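Local coordinates for protein phospholipase C-beta (PLC-beta) (Sepia officinalis, PDB 3QR0) that belongs to the phospholipase C-beta family, joining PH, EF-hand-like, TIM-barrel-type and C2 modules in one chain that holds a calcium ion, at residues A[158-161]-A[162-165]; A[425-428]-A[429-432]; A[97-101]-A[102-106]; A[228-231]-A[232-236]; A[326-329]-A[330-333]. All coordinates share one frame; numbering follows the deposited sequence.

Contact 1. Residues A[158-161]-A[162-165]; sequences LYFR and LTTV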
loop_
_atom_site.group_PDB
_atom_site.type_symbol
_atom_site.label_atom_id
_atom_site.label_comp_id
_atom_site.label_asym_id
_atom_site.label_seq_id
_atom_site.Cartn_x
_atom_site.Cartn_y
_atom_site.Cartn_z
ATOM N N LEU A 158 -14.032 -15.477 6.079
ATOM C CA LEU A 158 -14.297 -16.817 5.567
ATOM C C LEU A 158 -15.649 -17.329 6.068
ATOM O O LEU A 158 -16.409 -17.939 5.305
ATOM C CB LEU A 158 -13.180 -17.784 5.983
ATOM C CG LEU A 158 -13.331 -19.254 5.591
ATOM C CD1 LEU A 158 -13.452 -19.401 4.078
ATOM C CD2 LEU A 158 -12.164 -20.070 6.119
ATOM N N TYR A 159 -15.940 -17.087 7.348
ATOM C CA TYR A 159 -17.223 -17.477 7.936
ATOM C C TYR A 159 -18.388 -16.836 7.182
ATOM O O TYR A 159 -19.381 -17.502 6.878
ATOM C CB TYR A 159 -17.291 -17.100 9.425
ATOM C CG TYR A 159 -18.637 -17.371 10.060
ATOM C CD1 TYR A 159 -18.959 -18.637 10.528
ATOM C CD2 TYR A 159 -19.594 -16.364 10.175
ATOM C CE1 TYR A 159 -20.201 -18.899 11.103
ATOM C CE2 TYR A 159 -20.842 -16.614 10.753
ATOM C CZ TYR A 159 -21.134 -17.884 11.213
ATOM O OH TYR A 159 -22.356 -18.148 11.781
ATOM N N PHE A 160 -18.270 -15.545 6.888
ATOM C CA PHE A 160 -19.333 -14.845 6.165
ATOM C C PHE A 160 -19.437 -15.275 4.706
ATOM O O PHE A 160 -20.536 -15.278 4.139
ATOM C CB PHE A 160 -19.190 -13.330 6.292
ATOM C CG PHE A 160 -19.866 -12.778 7.507
ATOM C CD1 PHE A 160 -19.192 -12.697 8.719
ATOM C CD2 PHE A 160 -21.195 -12.383 7.453
ATOM C CE1 PHE A 160 -19.819 -12.201 9.854
ATOM C CE2 PHE A 160 -21.831 -11.880 8.588
ATOM C CZ PHE A 160 -21.140 -11.793 9.789
ATOM N N ARG A 161 -18.317 -15.664 4.105
ATOM C CA ARG A 161 -18.365 -16.254 2.779
ATOM C C ARG A 161 -19.193 -17.541 2.818
ATOM O O ARG A 161 -20.094 -17.737 1.997
ATOM C CB ARG A 161 -16.972 -16.555 2.230
ATOM C CG ARG A 161 -17.021 -16.850 0.747
ATOM C CD ARG A 161 -15.739 -17.395 0.191
ATOM N NE ARG A 161 -15.991 -18.142 -1.043
ATOM C CZ ARG A 161 -15.071 -18.457 -1.950
ATOM N NH1 ARG A 161 -13.804 -18.083 -1.800
ATOM N NH2 ARG A 161 -15.429 -19.146 -3.026
ATOM N N LEU A 162 -18.893 -18.400 3.787
ATOM C CA LEU A 162 -19.569 -19.689 3.910
ATOM C C LEU A 162 -21.070 -19.574 4.197
ATOM O O LEU A 162 -21.856 -20.378 3.690
ATOM C CB LEU A 162 -18.891 -20.547 4.984
ATOM C CG LEU A 162 -17.494 -21.048 4.605
ATOM C CD1 LEU A 162 -16.828 -21.713 5.792
ATOM C CD2 LEU A 162 -17.555 -22.012 3.416
ATOM N N THR A 163 -21.460 -18.583 4.997
ATOM C CA THR A 163 -22.856 -18.428 5.412
ATOM C C THR A 163 -23.678 -17.472 4.533
ATOM O O THR A 163 -24.873 -17.306 4.761
ATOM C CB THR A 163 -22.954 -17.969 6.881
ATOM O OG1 THR A 163 -22.335 -16.684 7.043
ATOM C CG2 THR A 163 -22.288 -18.987 7.796
ATOM N N THR A 164 -23.051 -16.844 3.539
ATOM C CA THR A 164 -23.785 -15.985 2.603
ATOM C C THR A 164 -23.569 -16.427 1.159
ATOM O O THR A 164 -24.521 -16.800 0.481
ATOM C CB THR A 164 -23.417 -14.490 2.770
ATOM O OG1 THR A 164 -22.072 -14.262 2.329
ATOM C CG2 THR A 164 -23.557 -14.066 4.225
ATOM N N VAL A 165 -22.321 -16.405 0.699
ATOM C CA VAL A 165 -22.010 -16.758 -0.691
ATOM C C VAL A 165 -22.251 -18.239 -0.975
ATOM O O VAL A 165 -22.903 -18.589 -1.963
ATOM C CB VAL A 165 -20.546 -16.434 -1.055
ATOM C CG1 VAL A 165 -20.266 -16.802 -2.512
ATOM C CG2 VAL A 165 -20.242 -14.967 -0.800
#

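Contact 2. Residues A[425-428]-A[429-432]; sequences QKLL and AQYC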
loop_
_atom_site.group_PDB
_atom_site.type_symbol
_atom_site.label_atom_id
_atom_site.label_comp_id
_atom_site.label_asym_id
_atom_site.label_seq_id
_atom_site.Cartn_x
_atom_site.Cartn_y
_atom_site.Cartn_z
ATOM N N GLN A 425 1.241 22.976 -27.157
ATOM C CA GLN A 425 1.291 23.426 -25.751
ATOM C C GLN A 425 0.061 24.255 -25.370
ATOM O O GLN A 425 -0.396 24.209 -24.224
ATOM C CB GLN A 425 2.563 24.240 -25.460
ATOM C CG GLN A 425 3.824 23.402 -25.319
ATOM C CD GLN A 425 4.998 24.187 -24.762
ATOM O OE1 GLN A 425 4.868 24.902 -23.767
ATOM N NE2 GLN A 425 6.156 24.049 -25.396
ATOM N N LYS A 426 -0.463 25.025 -26.323
ATOM C CA LYS A 426 -1.717 25.747 -26.115
ATOM C C LYS A 426 -2.837 24.767 -25.809
ATOM O O LYS A 426 -3.678 25.023 -24.943
ATOM C CB LYS A 426 -2.080 26.589 -27.339
ATOM C CG LYS A 426 -1.301 27.884 -27.442
ATOM C CD LYS A 426 -1.470 28.526 -28.808
ATOM C CE LYS A 426 -0.854 29.916 -28.851
ATOM N NZ LYS A 426 -1.716 30.959 -28.189
ATOM N N LEU A 427 -2.825 23.637 -26.513
ATOM C CA LEU A 427 -3.815 22.591 -26.312
ATOM C C LEU A 427 -3.614 21.872 -24.981
ATOM O O LEU A 427 -4.595 21.568 -24.303
ATOM C CB LEU A 427 -3.806 21.602 -27.485
ATOM C CG LEU A 427 -4.194 22.230 -28.830
ATOM C CD1 LEU A 427 -3.995 21.246 -29.970
ATOM C CD2 LEU A 427 -5.637 22.739 -28.801
ATOM N N LEU A 428 -2.362 21.613 -24.596
ATOM C CA LEU A 428 -2.074 21.053 -23.269
ATOM C C LEU A 428 -2.726 21.912 -22.192
ATOM O O LEU A 428 -3.455 21.405 -21.340
ATOM C CB LEU A 428 -0.570 20.977 -22.987
ATOM C CG LEU A 428 0.333 20.086 -23.840
ATOM C CD1 LEU A 428 1.778 20.238 -23.387
ATOM C CD2 LEU A 428 -0.091 18.631 -23.790
ATOM N N ALA A 429 -2.453 23.215 -22.244
ATOM C CA ALA A 429 -2.988 24.170 -21.270
ATOM C C ALA A 429 -4.506 24.209 -21.310
ATOM O O ALA A 429 -5.157 24.222 -20.266
ATOM C CB ALA A 429 -2.423 25.563 -21.523
ATOM N N GLN A 430 -5.060 24.218 -22.518
ATOM C CA GLN A 430 -6.508 24.234 -22.706
ATOM C C GLN A 430 -7.166 23.011 -22.072
ATOM O O GLN A 430 -8.146 23.144 -21.339
ATOM C CB GLN A 430 -6.855 24.294 -24.195
ATOM C CG GLN A 430 -8.346 24.333 -24.478
ATOM C CD GLN A 430 -8.661 24.331 -25.962
ATOM O OE1 GLN A 430 -7.906 24.863 -26.778
ATOM N NE2 GLN A 430 -9.791 23.734 -26.316
ATOM N N TYR A 431 -6.621 21.827 -22.345
ATOM C CA TYR A 431 -7.209 20.582 -21.834
ATOM C C TYR A 431 -7.030 20.422 -20.324
ATOM O O TYR A 431 -7.885 19.829 -19.666
ATOM C CB TYR A 431 -6.676 19.354 -22.586
ATOM C CG TYR A 431 -6.925 19.372 -24.086
ATOM C CD1 TYR A 431 -8.129 19.837 -24.615
ATOM C CD2 TYR A 431 -5.957 18.916 -24.972
ATOM C CE1 TYR A 431 -8.350 19.857 -25.981
ATOM C CE2 TYR A 431 -6.168 18.925 -26.338
ATOM C CZ TYR A 431 -7.365 19.396 -26.840
ATOM O OH TYR A 431 -7.576 19.415 -28.199
ATOM N N CYS A 432 -5.934 20.948 -19.777
ATOM C CA CYS A 432 -5.776 21.012 -18.321
ATOM C C CYS A 432 -6.907 21.838 -17.721
ATOM O O CYS A 432 -7.549 21.417 -16.763
ATOM C CB CYS A 432 -4.438 21.638 -17.920
ATOM S SG CYS A 432 -3.015 20.548 -18.119
#

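Contact 3. Residues A[97-101]-A[102-106]; sequences SNIPL and QDKCV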
loop_
_atom_site.group_PDB
_atom_site.type_symbol
_atom_site.label_atom_id
_atom_site.label_comp_id
_atom_site.label_asym_id
_atom_site.label_seq_id
_atom_site.Cartn_x
_atom_site.Cartn_y
_atom_site.Cartn_z
ATOM N N SER A 97 -36.663 2.951 -19.453
ATOM C CA SER A 97 -36.091 3.342 -20.744
ATOM C C SER A 97 -35.951 4.860 -20.896
ATOM O O SER A 97 -35.276 5.329 -21.815
ATOM C CB SER A 97 -36.913 2.770 -21.906
ATOM O OG SER A 97 -38.238 3.284 -21.931
ATOM N N ASN A 98 -36.584 5.621 -19.999
ATOM C CA ASN A 98 -36.471 7.079 -20.002
ATOM C C ASN A 98 -35.209 7.577 -19.318
ATOM O O ASN A 98 -34.896 8.761 -19.387
ATOM C CB ASN A 98 -37.707 7.715 -19.353
ATOM C CG ASN A 98 -38.954 7.532 -20.188
ATOM O OD1 ASN A 98 -38.892 7.502 -21.416
ATOM N ND2 ASN A 98 -40.100 7.405 -19.526
ATOM N N ILE A 99 -34.491 6.676 -18.649
ATOM C CA ILE A 99 -33.181 6.991 -18.090
ATOM C C ILE A 99 -32.137 6.582 -19.127
ATOM O O ILE A 99 -32.126 5.428 -19.554
ATOM C CB ILE A 99 -32.929 6.238 -16.775
ATOM C CG1 ILE A 99 -34.041 6.550 -15.766
ATOM C CG2 ILE A 99 -31.561 6.611 -16.199
ATOM C CD1 ILE A 99 -34.009 5.687 -14.530
ATOM N N PRO A 100 -31.276 7.527 -19.557
ATOM C CA PRO A 100 -30.264 7.223 -20.572
ATOM C C PRO A 100 -29.400 6.037 -20.179
ATOM O O PRO A 100 -29.059 5.882 -19.003
ATOM C CB PRO A 100 -29.420 8.500 -20.627
ATOM C CG PRO A 100 -30.342 9.569 -20.206
ATOM C CD PRO A 100 -31.245 8.951 -19.175
ATOM N N LEU A 101 -29.052 5.216 -21.162
ATOM C CA LEU A 101 -28.333 3.975 -20.914
ATOM C C LEU A 101 -27.118 4.181 -20.018
ATOM O O LEU A 101 -26.959 3.479 -19.026
ATOM C CB LEU A 101 -27.910 3.325 -22.233
ATOM C CG LEU A 101 -27.083 2.039 -22.120
ATOM C CD1 LEU A 101 -27.745 1.036 -21.181
ATOM C CD2 LEU A 101 -26.858 1.429 -23.500
ATOM N N GLN A 102 -26.278 5.153 -20.356
ATOM C CA GLN A 102 -25.011 5.327 -19.651
ATOM C C GLN A 102 -25.170 5.729 -18.179
ATOM O O GLN A 102 -24.335 5.367 -17.351
ATOM C CB GLN A 102 -24.107 6.323 -20.376
ATOM C CG GLN A 102 -22.679 6.287 -19.841
ATOM C CD GLN A 102 -21.636 6.790 -20.819
ATOM O OE1 GLN A 102 -21.949 7.203 -21.936
ATOM N NE2 GLN A 102 -20.375 6.759 -20.394
ATOM N N ASP A 103 -26.242 6.453 -17.862
ATOM C CA ASP A 103 -26.563 6.819 -16.475
ATOM C C ASP A 103 -26.826 5.594 -15.584
ATOM O O ASP A 103 -26.641 5.660 -14.364
ATOM C CB ASP A 103 -27.784 7.752 -16.435
ATOM C CG ASP A 103 -27.520 9.111 -17.080
ATOM O OD1 ASP A 103 -26.344 9.463 -17.317
ATOM O OD2 ASP A 103 -28.502 9.838 -17.334
ATOM N N LYS A 104 -27.251 4.485 -16.195
ATOM C CA LYS A 104 -27.515 3.233 -15.476
ATOM C C LYS A 104 -26.315 2.280 -15.392
ATOM O O LYS A 104 -26.363 1.286 -14.661
ATOM C CB LYS A 104 -28.679 2.492 -16.132
ATOM C CG LYS A 104 -29.979 3.267 -16.117
ATOM C CD LYS A 104 -31.147 2.451 -16.640
ATOM C CE LYS A 104 -31.116 2.292 -18.142
ATOM N NZ LYS A 104 -32.442 1.851 -18.650
ATOM N N CYS A 105 -25.252 2.574 -16.134
ATOM C CA CYS A 105 -24.104 1.668 -16.229
ATOM C C CYS A 105 -23.154 1.765 -15.038
ATOM O O CYS A 105 -22.887 2.851 -14.528
ATOM C CB CYS A 105 -23.327 1.916 -17.526
ATOM S SG CYS A 105 -24.216 1.318 -18.978
ATOM N N VAL A 106 -22.657 0.603 -14.616
ATOM C CA VAL A 106 -21.674 0.489 -13.555
ATOM C C VAL A 106 -20.554 -0.424 -14.047
ATOM O O VAL A 106 -20.819 -1.508 -14.563
ATOM C CB VAL A 106 -22.282 -0.109 -12.270
ATOM C CG1 VAL A 106 -21.189 -0.365 -11.218
ATOM C CG2 VAL A 106 -23.356 0.810 -11.718
#

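Contact 4. Residues A[228-231]-A[232-236]; sequences RSEI and EGIFK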
loop_
_atom_site.group_PDB
_atom_site.type_symbol
_atom_site.label_atom_id
_atom_site.label_comp_id
_atom_site.label_asym_id
_atom_site.label_seq_id
_atom_site.Cartn_x
_atom_site.Cartn_y
_atom_site.Cartn_z
ATOM N N ARG A 228 -1.291 -25.346 16.372
ATOM C CA ARG A 228 -0.531 -24.184 16.807
ATOM C C ARG A 228 0.315 -24.593 18.024
ATOM O O ARG A 228 0.091 -24.128 19.145
ATOM C CB ARG A 228 -1.482 -23.030 17.127
ATOM C CG ARG A 228 -2.386 -22.612 15.950
ATOM C CD ARG A 228 -1.589 -22.054 14.771
ATOM N NE ARG A 228 -0.701 -20.976 15.203
ATOM C CZ ARG A 228 -1.038 -19.693 15.298
ATOM N NH1 ARG A 228 -2.256 -19.270 14.961
ATOM N NH2 ARG A 228 -0.137 -18.820 15.731
ATOM N N SER A 229 1.293 -25.461 17.766
ATOM C CA SER A 229 2.143 -26.077 18.793
ATOM C C SER A 229 2.816 -25.081 19.716
ATOM O O SER A 229 3.037 -25.375 20.892
ATOM C CB SER A 229 3.244 -26.911 18.127
ATOM O OG SER A 229 2.693 -27.973 17.377
ATOM N N GLU A 230 3.165 -23.922 19.162
ATOM C CA GLU A 230 3.863 -22.872 19.893
ATOM C C GLU A 230 3.091 -22.320 21.096
ATOM O O GLU A 230 3.695 -21.787 22.025
ATOM C CB GLU A 230 4.214 -21.710 18.949
ATOM C CG GLU A 230 3.007 -20.930 18.359
ATOM C CD GLU A 230 2.506 -21.484 17.031
ATOM O OE1 GLU A 230 2.661 -22.699 16.786
ATOM O OE2 GLU A 230 1.949 -20.699 16.226
ATOM N N ILE A 231 1.765 -22.433 21.068
ATOM C CA ILE A 231 0.925 -21.772 22.063
ATOM C C ILE A 231 1.114 -22.379 23.455
ATOM O O ILE A 231 1.021 -21.667 24.447
ATOM C CB ILE A 231 -0.574 -21.786 21.655
ATOM C CG1 ILE A 231 -0.782 -21.035 20.334
ATOM C CG2 ILE A 231 -1.436 -21.146 22.727
ATOM C CD1 ILE A 231 -0.404 -19.553 20.380
ATOM N N GLU A 232 1.404 -23.680 23.517
ATOM C CA GLU A 232 1.627 -24.368 24.790
ATOM C C GLU A 232 2.796 -23.757 25.567
ATOM O O GLU A 232 2.649 -23.381 26.733
ATOM C CB GLU A 232 1.873 -25.867 24.556
ATOM C CG GLU A 232 1.989 -26.710 25.827
ATOM C CD GLU A 232 0.705 -26.735 26.644
ATOM O OE1 GLU A 232 -0.372 -27.020 26.067
ATOM O OE2 GLU A 232 0.774 -26.476 27.867
ATOM N N GLY A 233 3.953 -23.668 24.920
ATOM C CA GLY A 233 5.126 -23.044 25.523
ATOM C C GLY A 233 4.896 -21.582 25.873
ATOM O O GLY A 233 5.340 -21.113 26.918
ATOM N N ILE A 234 4.193 -20.858 25.006
ATOM C CA ILE A 234 3.897 -19.443 25.253
ATOM C C ILE A 234 2.931 -19.281 26.433
ATOM O O ILE A 234 3.104 -18.399 27.273
ATOM C CB ILE A 234 3.330 -18.754 23.994
ATOM C CG1 ILE A 234 4.415 -18.651 22.916
ATOM C CG2 ILE A 234 2.789 -17.370 24.332
ATOM C CD1 ILE A 234 3.883 -18.273 21.543
ATOM N N PHE A 235 1.927 -20.148 26.498
ATOM C CA PHE A 235 0.991 -20.156 27.620
ATOM C C PHE A 235 1.710 -20.428 28.950
ATOM O O PHE A 235 1.462 -19.747 29.945
ATOM C CB PHE A 235 -0.106 -21.194 27.378
ATOM C CG PHE A 235 -1.193 -21.170 28.403
ATOM C CD1 PHE A 235 -2.117 -20.134 28.424
ATOM C CD2 PHE A 235 -1.295 -22.180 29.353
ATOM C CE1 PHE A 235 -3.127 -20.107 29.373
ATOM C CE2 PHE A 235 -2.303 -22.156 30.299
ATOM C CZ PHE A 235 -3.219 -21.114 30.308
ATOM N N LYS A 236 2.604 -21.413 28.954
ATOM C CA LYS A 236 3.416 -21.733 30.133
ATOM C C LYS A 236 4.242 -20.523 30.588
ATOM O O LYS A 236 4.313 -20.218 31.779
ATOM C CB LYS A 236 4.342 -22.916 29.822
ATOM C CG LYS A 236 5.216 -23.374 30.987
ATOM C CD LYS A 236 5.977 -24.644 30.632
ATOM C CE LYS A 236 6.794 -25.165 31.806
ATOM N NZ LYS A 236 7.934 -24.268 32.136
HETATM O O HOH W 1 4.976 -24.888 22.637
#

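Contact 5. Residues A[326-329]-A[330-333]; sequences KLTL and AAYY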
loop_
_atom_site.group_PDB
_atom_site.type_symbol
_atom_site.label_atom_id
_atom_site.label_comp_id
_atom_site.label_asym_id
_atom_site.label_seq_id
_atom_site.Cartn_x
_atom_site.Cartn_y
_atom_site.Cartn_z
ATOM N N LYS A 326 -0.346 20.579 8.332
ATOM C CA LYS A 326 -0.294 22.036 8.239
ATOM C C LYS A 326 1.130 22.596 8.341
ATOM O O LYS A 326 1.342 23.684 8.868
ATOM C CB LYS A 326 -1.207 22.647 9.306
ATOM C CG LYS A 326 -2.659 22.186 9.197
ATOM C CD LYS A 326 -3.516 22.755 10.320
ATOM C CE LYS A 326 -4.953 22.266 10.216
ATOM N NZ LYS A 326 -5.889 23.102 11.027
ATOM N N LEU A 327 2.101 21.854 7.812
ATOM C CA LEU A 327 3.458 22.367 7.643
ATOM C C LEU A 327 3.746 22.552 6.154
ATOM O O LEU A 327 2.988 22.082 5.307
ATOM C CB LEU A 327 4.472 21.413 8.281
ATOM C CG LEU A 327 4.291 21.225 9.798
ATOM C CD1 LEU A 327 5.246 20.176 10.333
ATOM C CD2 LEU A 327 4.468 22.553 10.537
ATOM N N THR A 328 4.834 23.251 5.843
ATOM C CA THR A 328 5.252 23.460 4.461
ATOM C C THR A 328 5.345 22.137 3.676
ATOM O O THR A 328 5.730 21.116 4.239
ATOM C CB THR A 328 6.612 24.187 4.404
ATOM O OG1 THR A 328 7.046 24.290 3.044
ATOM C CG2 THR A 328 7.677 23.428 5.211
ATOM N N LEU A 329 4.984 22.163 2.390
ATOM C CA LEU A 329 5.101 20.979 1.502
ATOM C C LEU A 329 6.454 20.274 1.585
ATOM O O LEU A 329 6.532 19.046 1.468
ATOM C CB LEU A 329 4.868 21.354 0.029
ATOM C CG LEU A 329 3.466 21.194 -0.565
ATOM C CD1 LEU A 329 3.442 21.730 -2.002
ATOM C CD2 LEU A 329 3.026 19.738 -0.539
ATOM N N ALA A 330 7.516 21.059 1.747
ATOM C CA ALA A 330 8.877 20.528 1.846
ATOM C C ALA A 330 9.073 19.579 3.042
ATOM O O ALA A 330 10.035 18.823 3.072
ATOM C CB ALA A 330 9.893 21.684 1.909
ATOM N N ALA A 331 8.152 19.610 4.002
ATOM C CA ALA A 331 8.247 18.803 5.219
ATOM C C ALA A 331 7.765 17.352 5.082
ATOM O O ALA A 331 7.823 16.599 6.045
ATOM C CB ALA A 331 7.483 19.498 6.353
ATOM N N TYR A 332 7.309 16.957 3.898
ATOM C CA TYR A 332 6.651 15.665 3.725
ATOM C C TYR A 332 7.345 14.771 2.715
ATOM O O TYR A 332 7.938 15.248 1.751
ATOM C CB TYR A 332 5.203 15.877 3.279
ATOM C CG TYR A 332 4.407 16.665 4.275
ATOM C CD1 TYR A 332 3.658 16.032 5.259
ATOM C CD2 TYR A 332 4.425 18.051 4.255
ATOM C CE1 TYR A 332 2.933 16.768 6.196
ATOM C CE2 TYR A 332 3.711 18.790 5.183
ATOM C CZ TYR A 332 2.972 18.146 6.150
ATOM O OH TYR A 332 2.275 18.898 7.060
ATOM N N TYR A 333 7.244 13.468 2.937
ATOM C CA TYR A 333 7.510 12.502 1.887
ATOM C C TYR A 333 6.194 12.350 1.130
ATOM O O TYR A 333 5.147 12.160 1.747
ATOM C CB TYR A 333 7.945 11.160 2.466
ATOM C CG TYR A 333 9.239 11.199 3.239
ATOM C CD1 TYR A 333 10.398 11.735 2.676
ATOM C CD2 TYR A 333 9.314 10.674 4.525
ATOM C CE1 TYR A 333 11.595 11.761 3.386
ATOM C CE2 TYR A 333 10.506 10.694 5.242
ATOM C CZ TYR A 333 11.642 11.235 4.668
ATOM O OH TYR A 333 12.821 11.258 5.382
#

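Contact 1. Residues A[158-161]-A[162-165]
Arg161 meets Val165 one turn on along its helix, a compact example of how a long side chain serves two ends at once. Its CB lies against the next peptide, 3.1 Å from Leu162 N, and its CG passes 4.0 Å from CB of Val165. From there the chain runs out extended, and its guanidinium forms a salt bridge with Glu166. Leu162 leans back over the preceding turn, with CD1 4.3 Å from CG of Leu158, while Leu162 N bonds to Leu158 O at 2.9 Å. Thr163 sets its CG2 methyl over one face of the Tyr159 ring in a CH-pi contact, 4.0 Å from the ring centroid and 18° off its normal. The ring stands there because CG of Tyr159 is anti to its own backbone N (chi1 175°); its OH is hydrogen-bonded to the carbonyl of Phe213, whose ring runs nearly parallel to it. Phe160 O is held mainly by a hydroxyl, since OG1 of Thr164 donates to it at 2.6 Å, whereas Thr164 N reaches the same oxygen only weakly. The arrangement is that of an EF-hand-like helix, 151-165, with a pi-type turn at 162-165 beside strand 51-54 of the PH domain.

Contact 2. Residues A[425-428]-A[429-432]
With CG anti to the carbonyl carbon in both Leu427 (chi1 -63°) and Tyr431 (chi1 -58°), the two side chains leave the helix side by side, pointing the same way. Gln430 comes to the same ridge by another path, its chain extended from a CG that is anti to the backbone N (chi1 -179°). The leucine thus serves both neighbours. Its CB lies 3.7 Å from CE2 of Tyr431, and its CD2 methyl is 3.7 Å from the amide oxygen OE1 of Gln430. The same CD2 of Leu427 is 3.9 Å from OH of Tyr431, an apolar flank beside a polar atom that is engaged by the carboxylate of Glu378. The base of the tyrosine ring also rides close to the backbone, with CD2 of Tyr431 3.1 Å from O of Leu427. That oxygen accepts the regular helical bond from Tyr431 N at 2.8 Å. The amide of Gln430 is held in turn one turn further on, NE2 bonding to OE2 of Glu434. Around this turn of helix 422-436, Leu428 and Cys432 pack on Phe393 of helix 393-403 and on strand 412-418, Tyr431 covers Lys394 and Val397 of helix 393-403, and Ala429 lies against helix 512-515, where Glu513 forms a salt bridge with Lys426.

Contact 3. Residues A[97-101]-A[102-106]
The carboxylate of Asp103 brings OD2 obliquely over one side of the Pro100 ring, toward its CB-CG-CD rim, so that OD2 is 3.4 Å from CG and equally far from CD of Pro100. The other flat group, the amide of Gln102, points away from the proline and makes weak bonds through NE2 to the carbonyls of Ala76 and Ala79. Between the proline and the aspartate the backbone makes a tight turn: Asp103 N reaches Pro100 O weakly, and Lys104 N bonds to Leu101 O at 3.0 Å. Ile99 covers this turn with its CG2 methyl, which lies 3.7 Å from CG of Lys104 and 4.0 Å from CB of Asp103. Beyond that methyl the lysine chain bends at chi3 (-75°), carrying its CE to 3.6 Å from Ile99 O. The ammonium is buried yet well provided for, since NZ of Lys104 bonds to the carbonyls of Gly91, Phe94 and Ser96. On another flank, CD1 of Leu101 rests 4.2 Å from SG of Cys105. The turn thereby joins several elements of the PH domain: Leu101 packs on helix 85-93 and on Val123 of strand 118-124, Asp103 touches Ser127 of helix 127-141, and the chain enters strand 105-110, which lies between strands 118-124 and 70-75 of the antiparallel sheet.

Contact 4. Residues A[228-231]-A[232-236]
The opening turn of helix 230-238, in the EF-hand-like region, shows how a helix start can be secured: Ile234 and Glu230 meet across one turn while a water and a salt bridge tie in the residues before it. Ile234 N bonds to Glu230 O at 3.2 Å, and the side chain folds over the same peptide, with CG1 of Ile234 3.3 Å from Glu230 O. Its CD1 then lies 4.2 Å from CG of Glu230. The following bond, Phe235 N to Ile231 O, is shorter at 2.7 Å. One residue earlier the direct link is missing, and a water fills the step: it donates to Ser229 O at 2.7 Å and accepts from Gly233 N at 2.8 Å. Arg228 reaches round to Glu230, which carries its CG between backbone N and carbonyl carbon (chi1 65°). NE and NH2 of Arg228 both grip the single oxygen OE2 of Glu230, each at 2.9 Å. OE2 lies in the guanidinium plane, whereas both nitrogens approach from the same face of the carboxylate. Ser658 OG adds a further bond to OE2, and the helix start would probably stabilise the negative charge as well. Arg228 also makes a cation-pi contact with Phe764, on a strand sheet-paired with 650-660, and Ile231 packs against helix 299-307. A helix N-terminus with a water bridging Ser229 O and Gly233 N, and an Arg228-Glu230 salt bridge beside it, thus lies at the seam between the EF-hand-like helices and the C2 beta-sandwich.

Contact 5. Residues A[326-329]-A[330-333]
Tyr332 and Leu327 cross at about a right angle, the phenol end coming up to the root of the leucine side chain, OH of Tyr332 3.6 Å from CB of Leu327. The tyrosine is directed back along the chain with CG anti to the carbonyl carbon (chi1 -60°), and its ring offers an edge, not a face, to the loop. Carbonyl oxygens gather along that edge near the ring plane: CE2 of Tyr332 lies 3.2 Å from Thr328 O and 3.4 Å from Leu327 O. At the far end, OH of Tyr332 accepts a fairly straight bond from Leu327 N at 3.1 Å, with an N-H...O angle of 157°, and is also hydrogen-bonded to the carbonyl of Asn324. Two partners thus fix the rotation of the hydroxyl and bind the loop to the ring. Beside it, CB of Ala331 sits 4.1 Å from CB of Leu327, next to the CG2 methyl of Thr328. The backbone closes the short 3-10 turn between them: Ala331 N bonds to Thr328 O at 2.9 Å and Tyr332 N to Leu329 O at 3.3 Å. From this turn the chain passes into strand 332-334, which pairs antiparallel with strand 622-624; Leu327 and Tyr332 pack on Leu624, Leu329 on Tyr622, and Ala331 on Arg630 of helix 627-630.

Overall arrangement
All five are local contacts within one continuous stretch, and none touches another. Contacts 2 and 5 share the X-domain range, their nearest atoms about 17 Å apart; contacts 1, 3 and 4 belong to the EF-hand-like and PH modules. Contact 2, mostly buried, rests on a regular helix, where side chains meet largely by apolar contact and their polar ends bond to residues outside it. The others lie where regular structure begins or ends, and are only partly buried. In contacts 1, 4 and 5 a polar side chain bonds within the contact itself, whereas in contact 3 a buried ammonium bonds to carbonyls just before it. Contacts 2 and 4 lie on opposite sides of the chain's centre.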